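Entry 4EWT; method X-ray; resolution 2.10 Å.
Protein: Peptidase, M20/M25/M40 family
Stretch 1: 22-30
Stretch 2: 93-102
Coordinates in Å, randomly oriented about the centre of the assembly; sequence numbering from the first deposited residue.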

# COMPACT_ATOMS: atom_id res chain seq x y z
N TYR A 22 27.96 -44.64 -2.69
CA TYR A 22 27.16 -45.48 -1.81
C TYR A 22 26.23 -44.65 -0.92
O TYR A 22 25.05 -44.98 -0.77
CB TYR A 22 28.04 -46.40 -0.94
CG TYR A 22 27.21 -47.22 0.02
CD1 TYR A 22 26.66 -48.44 -0.37
CD2 TYR A 22 26.92 -46.74 1.30
CE1 TYR A 22 25.88 -49.18 0.51
CE2 TYR A 22 26.13 -47.46 2.18
CZ TYR A 22 25.61 -48.68 1.78
OH TYR A 22 24.83 -49.40 2.66
N LEU A 23 26.75 -43.58 -0.33
CA LEU A 23 25.96 -42.72 0.55
C LEU A 23 24.91 -41.92 -0.22
O LEU A 23 23.81 -41.67 0.29
CB LEU A 23 26.85 -41.76 1.33
CG LEU A 23 27.77 -42.35 2.41
CD1 LEU A 23 28.78 -41.29 2.83
CD2 LEU A 23 26.97 -42.85 3.60
N HIS A 24 25.26 -41.52 -1.44
CA HIS A 24 24.35 -40.82 -2.34
C HIS A 24 23.13 -41.69 -2.67
O HIS A 24 22.00 -41.19 -2.79
CB HIS A 24 25.07 -40.41 -3.63
CG HIS A 24 24.34 -39.39 -4.43
ND1 HIS A 24 24.45 -38.04 -4.19
CD2 HIS A 24 23.49 -39.52 -5.48
CE1 HIS A 24 23.68 -37.38 -5.05
NE2 HIS A 24 23.09 -38.26 -5.84
N GLN A 25 23.38 -42.99 -2.81
CA GLN A 25 22.37 -44.01 -3.11
C GLN A 25 21.42 -44.29 -1.96
O GLN A 25 20.27 -44.71 -2.18
CB GLN A 25 23.04 -45.33 -3.53
CG GLN A 25 22.83 -45.69 -5.00
CD GLN A 25 23.41 -47.05 -5.38
OE1 GLN A 25 23.69 -47.90 -4.54
NE2 GLN A 25 23.58 -47.25 -6.68
N HIS A 26 21.90 -44.10 -0.73
CA HIS A 26 21.11 -44.42 0.46
C HIS A 26 20.90 -43.21 1.37
O HIS A 26 21.23 -43.27 2.55
CB HIS A 26 21.78 -45.56 1.26
CG HIS A 26 21.64 -46.91 0.63
ND1 HIS A 26 22.71 -47.57 0.05
CD2 HIS A 26 20.58 -47.74 0.50
CE1 HIS A 26 22.30 -48.74 -0.41
NE2 HIS A 26 21.01 -48.87 -0.15
N PRO A 27 20.33 -42.12 0.81
CA PRO A 27 20.15 -40.91 1.63
C PRO A 27 19.02 -41.08 2.64
O PRO A 27 18.05 -41.79 2.38
CB PRO A 27 19.79 -39.85 0.60
CG PRO A 27 19.05 -40.60 -0.45
CD PRO A 27 19.71 -41.96 -0.52
N GLU A 28 19.16 -40.43 3.79
CA GLU A 28 18.11 -40.43 4.80
C GLU A 28 17.82 -39.03 5.31
O GLU A 28 18.72 -38.20 5.42
CB GLU A 28 18.49 -41.32 5.97
CG GLU A 28 18.37 -42.80 5.68
CD GLU A 28 19.09 -43.64 6.69
OE1 GLU A 28 20.18 -43.21 7.15
OE2 GLU A 28 18.58 -44.72 7.03
N LEU A 29 16.55 -38.80 5.62
CA LEU A 29 16.06 -37.51 6.12
C LEU A 29 16.64 -37.14 7.48
O LEU A 29 17.06 -38.02 8.25
CB LEU A 29 14.53 -37.56 6.20
CG LEU A 29 13.67 -36.98 5.08
CD1 LEU A 29 14.43 -36.69 3.80
CD2 LEU A 29 12.49 -37.90 4.81
N SER A 30 16.62 -35.84 7.78
CA SER A 30 17.02 -35.31 9.08
C SER A 30 16.19 -35.95 10.20
O SER A 30 14.97 -36.05 10.09
CB SER A 30 16.84 -33.79 9.12
OG SER A 30 17.47 -33.16 8.02
N ALA A 93 22.01 -42.66 -8.29
CA ALA A 93 20.95 -41.79 -7.80
C ALA A 93 20.17 -42.51 -6.70
O ALA A 93 20.03 -43.74 -6.75
CB ALA A 93 20.01 -41.36 -8.94
N SER A 94 19.70 -41.75 -5.72
CA SER A 94 18.95 -42.27 -4.57
C SER A 94 17.88 -43.33 -4.83
O SER A 94 16.98 -43.13 -5.64
CB SER A 94 18.18 -41.14 -3.90
OG SER A 94 17.27 -41.65 -2.95
N GLN A 95 18.00 -44.46 -4.14
CA GLN A 95 16.99 -45.51 -4.27
C GLN A 95 15.96 -45.42 -3.13
O GLN A 95 15.09 -46.29 -2.99
CB GLN A 95 17.63 -46.91 -4.36
CG GLN A 95 18.35 -47.37 -3.11
CD GLN A 95 18.96 -48.74 -3.26
OE1 GLN A 95 19.41 -49.34 -2.28
NE2 GLN A 95 18.98 -49.26 -4.49
N ASN A 96 16.07 -44.36 -2.34
CA ASN A 96 15.10 -44.05 -1.29
C ASN A 96 14.14 -42.97 -1.80
O ASN A 96 14.42 -41.77 -1.68
CB ASN A 96 15.84 -43.63 -0.01
CG ASN A 96 14.90 -43.33 1.16
OD1 ASN A 96 15.30 -42.66 2.12
ND2 ASN A 96 13.66 -43.81 1.09
N LYS A 97 13.02 -43.41 -2.37
CA LYS A 97 12.07 -42.53 -3.06
C LYS A 97 11.76 -41.23 -2.32
O LYS A 97 11.41 -41.25 -1.13
CB LYS A 97 10.78 -43.29 -3.39
N GLY A 98 11.90 -40.11 -3.01
CA GLY A 98 11.53 -38.81 -2.45
C GLY A 98 12.59 -38.16 -1.58
O GLY A 98 12.41 -37.03 -1.12
N VAL A 99 13.69 -38.86 -1.33
CA VAL A 99 14.82 -38.26 -0.62
C VAL A 99 16.12 -38.34 -1.44
O VAL A 99 16.32 -39.28 -2.20
CB VAL A 99 14.95 -38.73 0.88
CG1 VAL A 99 14.20 -40.01 1.14
CG2 VAL A 99 16.40 -38.82 1.36
N MET A 100 16.95 -37.30 -1.29
CA MET A 100 18.16 -37.08 -2.09
C MET A 100 19.21 -36.27 -1.33
O MET A 100 18.88 -35.30 -0.64
CB MET A 100 17.79 -36.31 -3.37
CG MET A 100 18.97 -35.84 -4.21
SD MET A 100 18.51 -34.68 -5.51
CE MET A 100 20.11 -34.47 -6.29
N HIS A 101 20.49 -36.65 -1.47
CA HIS A 101 21.59 -35.82 -1.00
C HIS A 101 21.82 -34.63 -1.94
O HIS A 101 22.76 -34.64 -2.74
CB HIS A 101 22.88 -36.62 -0.83
CG HIS A 101 23.02 -37.27 0.52
ND1 HIS A 101 23.17 -36.54 1.68
CD2 HIS A 101 23.04 -38.57 0.88
CE1 HIS A 101 23.27 -37.37 2.71
NE2 HIS A 101 23.19 -38.61 2.25
N ALA A 102 20.95 -33.63 -1.82
CA ALA A 102 20.94 -32.47 -2.70
C ALA A 102 21.80 -31.29 -2.21
O ALA A 102 21.69 -30.19 -2.76
CB ALA A 102 19.49 -32.01 -2.95
O HOH W 1 23.75 -41.46 3.18
O HOH W 2 20.99 -38.78 -3.52
O HOH W 3 25.45 -35.10 -3.47

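The two stretches bury 681 Å² between them, both sides summed. They are joined by one direct hydrogen bond, three bridging waters and a small apolar cluster in which Pro-27 and Leu-29 both meet Val-99.

The direct bond joins backbone to backbone. Gln-95 N donates to Gln-25 O at 3.0 Å, and the N-H...acceptor angle of 174° is almost straight. The chains are close here: Gln-25 CA and Ser-94 CA are 4.1 Å apart.

Two further polar approaches lie nearby. His-26 points its CA-to-CB bond away, but its ring end comes back, and NE2 lies 2.7 Å from Gln-95 OE1. Asn-96 points toward stretch 1 and places its side-chain amide beside the carbonyl of Pro-27.

Three waters bridge the stretches; water 2 joins backbone to backbone, and the other two each use a histidine ring nitrogen. Water 2 donates to His-24 O (2.7 Å) and accepts from His-101 N (3.0 Å). Water 3 donates to His-101 O (2.8 Å) and takes a weak bond from His-24 ND1 (3.2 Å). Water 1 donates to Leu-23 O (2.9 Å) and is also bonded to His-101 NE2 (3.0 Å). Histidine suits both places, since its ring can pack against neighbours and still offer a nitrogen to water.

Pro-27 points toward stretch 2 and is buried. It has no backbone N-H to satisfy, and its compact ring fits among several neighbours. Its CB lies 3.6 Å from Val-99 CG2 and 3.5 Å from His-101 CD2. Val-99 also points toward stretch 1, and Leu-29 CD1 reaches its CB at 3.6 Å. The CA-to-CB bond of Leu-29 is sideways, and the length of the side chain brings its end to the valine.

The CA-to-CB bond of His-101 points toward stretch 1. Leu-23 O sits at the edge of its ring, 3.2 Å from His-101 CD2. The His-24 ring meets Ala-93 at its own edge, with His-24 CD2 4.1 Å from Ala-93 CA. The alanine methyl points away and leaves the backbone to make this contact.

Stretch 2 has no regular strand, but internal bonds brace it. Ser-94 OG donates to Val-99 O at 2.7 Å and accepts from Asn-96 N at 3.0 Å. Between these partners runs a type II turn, Asn-96 to Val-99, closed by Val-99 N to Asn-96 O at 3.0 Å. Gly-98 has the positive phi that favours glycine.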